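2-oxoglutarate dehydrogenase E3 component (PDB 2YQU) probably catalyses the NAD+-dependent oxidation of dihydrolipoyl groups on lysines of partner proteins, using one FAD per subunit. Local coordinates at residues E192-E197 with G222-T227; L196-R201 with G228-A233; F163-K168 with A253-V258. All coordinates share one frame; numbering follows the deposited sequence.

Contact 1 of 3, residues E192-E197 with G222-T227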
loop_
_atom_site.group_PDB
_atom_site.type_symbol
_atom_site.label_atom_id
_atom_site.label_comp_id
_atom_site.label_asym_id
_atom_site.label_seq_id
_atom_site.Cartn_x
_atom_site.Cartn_y
_atom_site.Cartn_z
ATOM N N GLU A 192 -0.613 -25.108 17.832
ATOM C CA GLU A 192 0.699 -24.885 18.422
ATOM C C GLU A 192 1.695 -25.209 17.311
ATOM O O GLU A 192 1.748 -26.342 16.827
ATOM C CB GLU A 192 0.933 -25.796 19.631
ATOM C CG GLU A 192 -0.048 -25.567 20.769
ATOM C CD GLU A 192 0.238 -26.409 22.003
ATOM O OE1 GLU A 192 1.134 -27.279 21.958
ATOM O OE2 GLU A 192 -0.447 -26.197 23.025
ATOM N N VAL A 193 2.440 -24.203 16.882
ATOM C CA VAL A 193 3.299 -24.321 15.709
ATOM C C VAL A 193 4.756 -24.183 16.124
ATOM O O VAL A 193 5.116 -23.259 16.858
ATOM C CB VAL A 193 2.930 -23.265 14.648
ATOM C CG1 VAL A 193 3.850 -23.371 13.425
ATOM C CG2 VAL A 193 1.469 -23.419 14.246
ATOM N N ILE A 194 5.574 -25.131 15.667
ATOM C CA ILE A 194 7.010 -25.117 15.877
ATOM C C ILE A 194 7.688 -25.103 14.518
ATOM O O ILE A 194 7.366 -25.923 13.668
ATOM C CB ILE A 194 7.463 -26.375 16.658
ATOM C CG1 ILE A 194 6.785 -26.424 18.030
ATOM C CG2 ILE A 194 8.979 -26.391 16.793
ATOM C CD1 ILE A 194 6.969 -27.752 18.763
ATOM N N VAL A 195 8.635 -24.193 14.328
ATOM C CA VAL A 195 9.359 -24.062 13.069
ATOM C C VAL A 195 10.813 -24.450 13.330
ATOM O O VAL A 195 11.442 -23.905 14.222
ATOM C CB VAL A 195 9.284 -22.616 12.528
ATOM C CG1 VAL A 195 10.092 -22.466 11.243
ATOM C CG2 VAL A 195 7.832 -22.200 12.307
ATOM N N LEU A 196 11.325 -25.410 12.560
ATOM C CA LEU A 196 12.701 -25.885 12.699
ATOM C C LEU A 196 13.495 -25.480 11.464
ATOM O O LEU A 196 13.079 -25.761 10.347
ATOM C CB LEU A 196 12.718 -27.407 12.830
ATOM C CG LEU A 196 11.829 -27.989 13.928
ATOM C CD1 LEU A 196 11.734 -29.492 13.792
ATOM C CD2 LEU A 196 12.367 -27.600 15.289
ATOM N N GLU A 197 14.639 -24.840 11.669
ATOM C CA GLU A 197 15.493 -24.401 10.564
ATOM C C GLU A 197 16.955 -24.732 10.872
ATOM O O GLU A 197 17.436 -24.500 11.979
ATOM C CB GLU A 197 15.285 -22.903 10.311
ATOM C CG GLU A 197 16.217 -22.241 9.295
ATOM C CD GLU A 197 16.325 -22.986 7.978
ATOM O OE1 GLU A 197 15.289 -23.378 7.413
ATOM O OE2 GLU A 197 17.463 -23.186 7.497
ATOM N N GLY A 222 3.553 -16.188 19.279
ATOM C CA GLY A 222 3.367 -17.479 19.919
ATOM C C GLY A 222 3.843 -18.694 19.134
ATOM O O GLY A 222 3.590 -19.815 19.547
ATOM N N LEU A 223 4.521 -18.491 18.009
ATOM C CA LEU A 223 5.176 -19.601 17.319
ATOM C C LEU A 223 6.455 -19.925 18.063
ATOM O O LEU A 223 7.095 -19.042 18.640
ATOM C CB LEU A 223 5.524 -19.237 15.871
ATOM C CG LEU A 223 4.377 -19.215 14.856
ATOM C CD1 LEU A 223 3.534 -17.951 15.012
ATOM C CD2 LEU A 223 4.935 -19.314 13.447
ATOM N N THR A 224 6.822 -21.197 18.066
ATOM C CA THR A 224 8.137 -21.604 18.534
ATOM C C THR A 224 9.035 -21.637 17.306
ATOM O O THR A 224 8.689 -22.281 16.324
ATOM C CB THR A 224 8.057 -22.978 19.193
ATOM O OG1 THR A 224 7.295 -22.878 20.404
ATOM C CG2 THR A 224 9.432 -23.466 19.635
ATOM N N ILE A 225 10.138 -20.896 17.343
ATOM C CA ILE A 225 11.116 -20.865 16.252
ATOM C C ILE A 225 12.464 -21.373 16.767
ATOM O O ILE A 225 13.026 -20.819 17.708
ATOM C CB ILE A 225 11.303 -19.424 15.704
ATOM C CG1 ILE A 225 9.958 -18.752 15.379
ATOM C CG2 ILE A 225 12.206 -19.426 14.476
ATOM C CD1 ILE A 225 9.171 -19.426 14.297
ATOM N N ARG A 226 12.989 -22.416 16.135
ATOM C CA ARG A 226 14.257 -23.002 16.542
ATOM C C ARG A 226 15.187 -23.095 15.352
ATOM O O ARG A 226 15.013 -23.949 14.484
ATOM C CB ARG A 226 14.045 -24.383 17.140
ATOM C CG ARG A 226 13.169 -24.376 18.375
ATOM C CD ARG A 226 12.876 -25.754 18.883
ATOM N NE ARG A 226 14.106 -26.413 19.300
ATOM C CZ ARG A 226 14.200 -27.689 19.647
ATOM N NH1 ARG A 226 13.134 -28.478 19.636
ATOM N NH2 ARG A 226 15.377 -28.174 20.019
ATOM N N THR A 227 16.169 -22.210 15.323
ATOM C CA THR A 227 17.189 -22.213 14.286
ATOM C C THR A 227 18.406 -23.014 14.750
ATOM O O THR A 227 18.495 -23.401 15.920
ATOM C CB THR A 227 17.596 -20.777 13.932
ATOM O OG1 THR A 227 18.106 -20.110 15.094
ATOM C CG2 THR A 227 16.376 -19.954 13.508
HETATM O O HOH W 1 4.731 -23.751 19.838
HETATM O O HOH W 2 2.531 -22.076 18.835
#
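I225 reaches V195 through two torsions: chi1 of -50° sets CG1 beside its own backbone N, and chi2 of -63° swings CD1 over to the neighbouring strand. I225 CD1 stops 3.6 Å from V195 CB, with V195 CG2 almost as near. On the same face of the sheet L223 CD2 lies 4.2 Å from both V193 CG1 and V195 CG2, so a single methyl spans two valines. The other face pairs I194 with T224, which run alongside one another in the same sense, CG1 of the isoleucine 3.9 Å from CB of the threonine. There too L196 CD2 rests 4.1 Å from R226 CD, a contact with the aliphatic arm; farther out R226 NH1 forms a salt bridge with E249.

The strands run parallel, their axes 13° apart. Four hydrogen bonds stitch them, from T224 N to V193 O (2.9 Å), through V195 N to T224 O and R226 N to V195 O, to E197 N on R226 O (3.0 Å). V193 O also accepts from water 1, which is bonded to T224 OG1. Ahead of the ladder, water 2 accepts from V193 N and donates to G222 O at 2.6 Å; G222 is the glycine of the Schellman motif that ends helix 208-221. In this strand-helix-strand crossover the backbone bonds fix the register, the buried V193, V195, L223 and I225 make one face apolar, and the partly exposed I194, T224 and R226 leave the other able to take water and charge.

Contact 2 of 3, residues L196-R201 with G228-A233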
loop_
_atom_site.group_PDB
_atom_site.type_symbol
_atom_site.label_atom_id
_atom_site.label_comp_id
_atom_site.label_asym_id
_atom_site.label_seq_id
_atom_site.Cartn_x
_atom_site.Cartn_y
_atom_site.Cartn_z
ATOM N N LEU A 196 11.325 -25.410 12.560
ATOM C CA LEU A 196 12.701 -25.885 12.699
ATOM C C LEU A 196 13.495 -25.480 11.464
ATOM O O LEU A 196 13.079 -25.761 10.347
ATOM C CB LEU A 196 12.718 -27.407 12.830
ATOM C CG LEU A 196 11.829 -27.989 13.928
ATOM C CD1 LEU A 196 11.734 -29.492 13.792
ATOM C CD2 LEU A 196 12.367 -27.600 15.289
ATOM N N GLU A 197 14.639 -24.840 11.669
ATOM C CA GLU A 197 15.493 -24.401 10.564
ATOM C C GLU A 197 16.955 -24.732 10.872
ATOM O O GLU A 197 17.436 -24.500 11.979
ATOM C CB GLU A 197 15.285 -22.903 10.311
ATOM C CG GLU A 197 16.217 -22.241 9.295
ATOM C CD GLU A 197 16.325 -22.986 7.978
ATOM O OE1 GLU A 197 15.289 -23.378 7.413
ATOM O OE2 GLU A 197 17.463 -23.186 7.497
ATOM N N TYR A 198 17.647 -25.289 9.880
ATOM C CA TYR A 198 19.051 -25.684 10.004
ATOM C C TYR A 198 19.989 -24.480 10.098
ATOM O O TYR A 198 20.902 -24.448 10.923
ATOM C CB TYR A 198 19.439 -26.552 8.804
ATOM C CG TYR A 198 20.899 -26.936 8.745
ATOM C CD1 TYR A 198 21.447 -27.817 9.666
ATOM C CD2 TYR A 198 21.732 -26.421 7.754
ATOM C CE1 TYR A 198 22.791 -28.176 9.604
ATOM C CE2 TYR A 198 23.063 -26.766 7.688
ATOM C CZ TYR A 198 23.590 -27.647 8.608
ATOM O OH TYR A 198 24.922 -27.987 8.527
ATOM N N MET A 199 19.764 -23.494 9.236
ATOM C CA MET A 199 20.552 -22.267 9.242
ATOM C C MET A 199 20.300 -21.460 10.508
ATOM O O MET A 199 19.327 -21.697 11.221
ATOM C CB MET A 199 20.211 -21.423 8.017
ATOM C CG MET A 199 20.505 -22.116 6.696
ATOM S SD MET A 199 20.039 -21.111 5.282
ATOM C CE MET A 199 21.323 -19.902 5.333
ATOM N N ASP A 200 21.169 -20.486 10.766
ATOM C CA ASP A 200 21.124 -19.701 12.005
ATOM C C ASP A 200 20.109 -18.553 11.985
ATOM O O ASP A 200 20.161 -17.667 12.837
ATOM C CB ASP A 200 22.520 -19.151 12.346
ATOM C CG ASP A 200 23.006 -18.082 11.367
ATOM O OD1 ASP A 200 22.338 -17.819 10.336
ATOM O OD2 ASP A 200 24.066 -17.447 11.553
ATOM N N ARG A 201 19.210 -18.568 11.006
ATOM C CA ARG A 201 18.156 -17.568 10.888
ATOM C C ARG A 201 17.035 -18.071 9.983
ATOM O O ARG A 201 17.219 -19.017 9.223
ATOM C CB ARG A 201 18.727 -16.272 10.320
ATOM C CG ARG A 201 19.278 -16.427 8.921
ATOM C CD ARG A 201 20.184 -15.319 8.488
ATOM N NE ARG A 201 20.389 -15.358 7.043
ATOM C CZ ARG A 201 21.294 -16.117 6.419
ATOM N NH1 ARG A 201 21.385 -16.061 5.094
ATOM N NH2 ARG A 201 22.103 -16.931 7.093
ATOM N N GLY A 228 19.336 -23.273 13.832
ATOM C CA GLY A 228 20.525 -24.049 14.151
ATOM C C GLY A 228 20.245 -25.498 14.529
ATOM O O GLY A 228 21.004 -26.098 15.288
ATOM N N VAL A 229 19.171 -26.063 13.977
ATOM C CA VAL A 229 18.712 -27.409 14.308
ATOM C C VAL A 229 18.643 -28.248 13.030
ATOM O O VAL A 229 17.974 -27.873 12.069
ATOM C CB VAL A 229 17.317 -27.355 14.974
ATOM C CG1 VAL A 229 16.660 -28.729 15.036
ATOM C CG2 VAL A 229 17.424 -26.738 16.375
ATOM N N ARG A 230 19.334 -29.379 13.035
ATOM C CA ARG A 230 19.302 -30.297 11.902
ATOM C C ARG A 230 18.311 -31.437 12.131
ATOM O O ARG A 230 18.508 -32.289 12.998
ATOM C CB ARG A 230 20.690 -30.877 11.638
ATOM C CG ARG A 230 20.735 -31.739 10.381
ATOM C CD ARG A 230 22.125 -31.930 9.817
ATOM N NE ARG A 230 22.918 -32.853 10.620
ATOM C CZ ARG A 230 22.885 -34.179 10.516
ATOM N NH1 ARG A 230 22.085 -34.785 9.648
ATOM N NH2 ARG A 230 23.664 -34.911 11.289
ATOM N N VAL A 231 17.259 -31.462 11.324
ATOM C CA VAL A 231 16.309 -32.565 11.324
ATOM C C VAL A 231 16.946 -33.748 10.593
ATOM O O VAL A 231 17.491 -33.591 9.499
ATOM C CB VAL A 231 14.986 -32.163 10.633
ATOM C CG1 VAL A 231 14.054 -33.362 10.508
ATOM C CG2 VAL A 231 14.317 -31.029 11.398
ATOM N N THR A 232 16.886 -34.922 11.217
ATOM C CA THR A 232 17.507 -36.127 10.673
ATOM C C THR A 232 16.479 -37.131 10.160
ATOM O O THR A 232 16.830 -38.020 9.380
ATOM C CB THR A 232 18.396 -36.796 11.730
ATOM O OG1 THR A 232 17.677 -36.948 12.958
ATOM C CG2 THR A 232 19.574 -35.918 12.084
ATOM N N ALA A 233 15.227 -37.010 10.598
ATOM C CA ALA A 233 14.154 -37.866 10.093
ATOM C C ALA A 233 12.783 -37.242 10.325
ATOM O O ALA A 233 12.576 -36.530 11.298
ATOM C CB ALA A 233 14.208 -39.249 10.758
#
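Y198, V229 and G228 carry most of this contact, and much of it runs through their backbones. Y198 CA lies 3.2 Å from V229 O in a CA-H...O contact. V229 N donates to E197 O at 3.1 Å in an almost straight bond, and V229 CG1 touches L196 CD2 at 4.4 Å. G228 N reaches M199 O at 3.0 Å from above the carbonyl plane, 52° out of it, and G228 CA also approaches Y198 O. Two backbone bonds thus tie the turn at G228 to the loop after strand 192-196.

With chi1 at 175°, Y198 CG is anti to the backbone N, and the ring runs alongside R230. R230 CB comes at the ring's edge, near its plane and 3.7 Å from Y198 CD1, while R230 CD, 3.8 Å from Y198 CE1, lies clear of the plane. The methylenes, not the guanidinium, meet the ring; the two planes are 77° apart.

E197 OE2 accepts from M199 N at 2.9 Å, which probably helps hold the loop's shape, while OE1 takes G175 N. E197 and V231 both belong to an NAD+ site seen for this protein, though no NAD+ is bound to this chain.

On the buried side, L196 CD1 touches V231 CG2 at 3.8 Å, the two side chains crossing at about a right angle. Both residues also pack on V243 of strand 240-245, while L196 leans on I171 and V231 on V173, so the contact seats the start of strand 231-237 against the parallel sheet's strand 169-173.

Contact 3 of 3, residues F163-K168 with A253-V258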
loop_
_atom_site.group_PDB
_atom_site.type_symbol
_atom_site.label_atom_id
_atom_site.label_comp_id
_atom_site.label_asym_id
_atom_site.label_seq_id
_atom_site.Cartn_x
_atom_site.Cartn_y
_atom_site.Cartn_z
ATOM N N PHE A 163 -5.738 -28.807 5.272
ATOM C CA PHE A 163 -5.919 -29.702 6.420
ATOM C C PHE A 163 -7.424 -29.808 6.718
ATOM O O PHE A 163 -8.125 -28.792 6.737
ATOM C CB PHE A 163 -5.182 -29.205 7.669
ATOM C CG PHE A 163 -3.673 -29.339 7.612
ATOM C CD1 PHE A 163 -2.867 -28.332 8.133
ATOM C CD2 PHE A 163 -3.058 -30.468 7.089
ATOM C CE1 PHE A 163 -1.481 -28.430 8.105
ATOM C CE2 PHE A 163 -1.674 -30.574 7.057
ATOM C CZ PHE A 163 -0.882 -29.555 7.576
ATOM N N PRO A 164 -7.919 -31.029 6.933
ATOM C CA PRO A 164 -9.347 -31.254 7.226
ATOM C C PRO A 164 -9.812 -30.787 8.623
ATOM O O PRO A 164 -11.017 -30.717 8.879
ATOM C CB PRO A 164 -9.501 -32.775 7.066
ATOM C CG PRO A 164 -8.131 -33.339 7.313
ATOM C CD PRO A 164 -7.153 -32.289 6.888
ATOM N N GLU A 165 -8.864 -30.504 9.507
ATOM C CA GLU A 165 -9.117 -29.809 10.766
ATOM C C GLU A 165 -7.858 -29.063 11.184
ATOM O O GLU A 165 -6.786 -29.282 10.621
ATOM C CB GLU A 165 -9.554 -30.796 11.862
ATOM C CG GLU A 165 -8.485 -31.783 12.316
ATOM C CD GLU A 165 -8.262 -32.936 11.348
ATOM O OE1 GLU A 165 -7.089 -33.206 11.022
ATOM O OE2 GLU A 165 -9.243 -33.579 10.912
ATOM N N VAL A 166 -7.978 -28.176 12.168
ATOM C CA VAL A 166 -6.811 -27.485 12.687
ATOM C C VAL A 166 -5.957 -28.495 13.460
ATOM O O VAL A 166 -6.461 -29.166 14.363
ATOM C CB VAL A 166 -7.199 -26.319 13.602
ATOM C CG1 VAL A 166 -5.953 -25.601 14.118
ATOM C CG2 VAL A 166 -8.118 -25.356 12.866
ATOM N N PRO A 167 -4.680 -28.625 13.106
ATOM C CA PRO A 167 -3.792 -29.531 13.843
ATOM C C PRO A 167 -3.519 -28.983 15.231
ATOM O O PRO A 167 -3.155 -27.818 15.363
ATOM C CB PRO A 167 -2.517 -29.554 12.992
ATOM C CG PRO A 167 -2.533 -28.278 12.239
ATOM C CD PRO A 167 -3.975 -27.928 12.014
ATOM N N LYS A 168 -3.708 -29.799 16.264
ATOM C CA LYS A 168 -3.392 -29.359 17.615
ATOM C C LYS A 168 -1.922 -28.960 17.704
ATOM O O LYS A 168 -1.591 -27.942 18.299
ATOM C CB LYS A 168 -3.732 -30.434 18.656
ATOM C CG LYS A 168 -3.581 -29.947 20.086
ATOM C CD LYS A 168 -4.078 -30.976 21.109
ATOM C CE LYS A 168 -3.249 -30.934 22.387
ATOM N NZ LYS A 168 -1.946 -31.666 22.218
ATOM N N ALA A 253 3.980 -34.419 16.601
ATOM C CA ALA A 253 2.924 -33.502 16.189
ATOM C C ALA A 253 1.825 -34.233 15.417
ATOM O O ALA A 253 1.986 -35.393 15.029
ATOM C CB ALA A 253 3.512 -32.374 15.351
ATOM N N ASP A 254 0.702 -33.559 15.206
ATOM C CA ASP A 254 -0.409 -34.124 14.442
ATOM C C ASP A 254 -0.145 -34.084 12.937
ATOM O O ASP A 254 -0.577 -34.962 12.190
ATOM C CB ASP A 254 -1.695 -33.366 14.753
ATOM C CG ASP A 254 -2.082 -33.470 16.200
ATOM O OD1 ASP A 254 -1.759 -32.538 16.972
ATOM O OD2 ASP A 254 -2.697 -34.456 16.653
ATOM N N ARG A 255 0.520 -33.024 12.498
ATOM C CA ARG A 255 0.952 -32.875 11.112
ATOM C C ARG A 255 2.358 -32.302 11.114
ATOM O O ARG A 255 2.728 -31.539 12.004
ATOM C CB ARG A 255 0.030 -31.923 10.332
ATOM C CG ARG A 255 -1.445 -32.212 10.432
ATOM C CD ARG A 255 -1.923 -33.395 9.604
ATOM N NE ARG A 255 -3.338 -33.667 9.851
ATOM C CZ ARG A 255 -3.997 -34.731 9.396
ATOM N NH1 ARG A 255 -3.381 -35.657 8.671
ATOM N NH2 ARG A 255 -5.287 -34.877 9.677
ATOM N N VAL A 256 3.144 -32.682 10.117
ATOM C CA VAL A 256 4.443 -32.080 9.893
ATOM C C VAL A 256 4.499 -31.599 8.456
ATOM O O VAL A 256 4.246 -32.367 7.532
ATOM C CB VAL A 256 5.594 -33.067 10.167
ATOM C CG1 VAL A 256 6.937 -32.462 9.780
ATOM C CG2 VAL A 256 5.589 -33.498 11.619
ATOM N N LEU A 257 4.805 -30.319 8.277
ATOM C CA LEU A 257 4.956 -29.721 6.953
ATOM C C LEU A 257 6.432 -29.706 6.596
ATOM O O LEU A 257 7.233 -29.075 7.264
ATOM C CB LEU A 257 4.401 -28.290 6.922
ATOM C CG LEU A 257 4.731 -27.421 5.692
ATOM C CD1 LEU A 257 4.325 -28.102 4.411
ATOM C CD2 LEU A 257 4.035 -26.065 5.788
ATOM N N VAL A 258 6.781 -30.401 5.524
ATOM C CA VAL A 258 8.144 -30.423 5.026
ATOM C C VAL A 258 8.252 -29.326 3.966
ATOM O O VAL A 258 7.743 -29.479 2.866
ATOM C CB VAL A 258 8.488 -31.812 4.447
ATOM C CG1 VAL A 258 9.914 -31.837 3.883
ATOM C CG2 VAL A 258 8.311 -32.877 5.530
HETATM O O HOH W 3 -5.036 -31.493 11.110
HETATM O O HOH W 4 -1.239 -33.024 19.487
#
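R255 sets CG over the face of the F163 ring, toward its rim, with CB and CD flanking it beyond CZ and CE2, and hands its guanidinium to E165. The CH-pi contact is plain from the geometry: R255 CG is 4.0 Å from the ring centroid and 22° off the normal, while R255 CB sits 3.7 Å from F163 CZ. P167 CB presses on R255 CG as well, at 3.8 Å. A bend at chi2 (-76°) places CD near the same ring, 3.8 Å from F163 CE2.

At the polar end R255 NH2 donates to E165 OE1 at 2.8 Å, a salt bridge that uses the syn lone pair of the carboxylate. The carboxylate and guanidinium planes are 13° apart, nearly coplanar. Water 3 links the same partners a second time, accepting from R255 NE and donating to both E165 O and E165 OE1. An alanine at R255 would probably leave the E165 carboxylate without its charged mate and water 3 without its NE donor, and open a gap over the F163 face.

Further out, R255 NH1 is held by E152 O, and the F163 ring meets that of W186 on helix 177-188. D254 OD1 accepts from R169 N and comes 3.3 Å from K168 CB; water 4 joins it to K168 NZ, making a solvent-mediated link between opposite charges. The contact thereby fastens the start of strand 255-258 where the chain runs from the loop 163-168 into strand 169-173, its neighbour in the parallel sheet of the Rossmann-type, NAD+-binding part of this family's fold.

Contact 3 opens first, at 163-168, and closes the longest loop when the chain returns as 253-258. Contacts 1 and 2 are both nested inside it. Both start on strand 192-196 and its exit, sharing L196 and E197, and their loops overlap in a staggered way: 192-197 and then 196-201 precede 222-227 and then 228-233. Contact 1 closes the crossover through helix 208-221 at one edge of the parallel sheet; contact 2 ties the loop after strand 192-196 to the entry of the antiparallel strands. T227 packs on M199 O between them. A probable hydrogen bond, E192 N to K168 O, joins contacts 1 and 3, whereas contacts 2 and 3 do not touch.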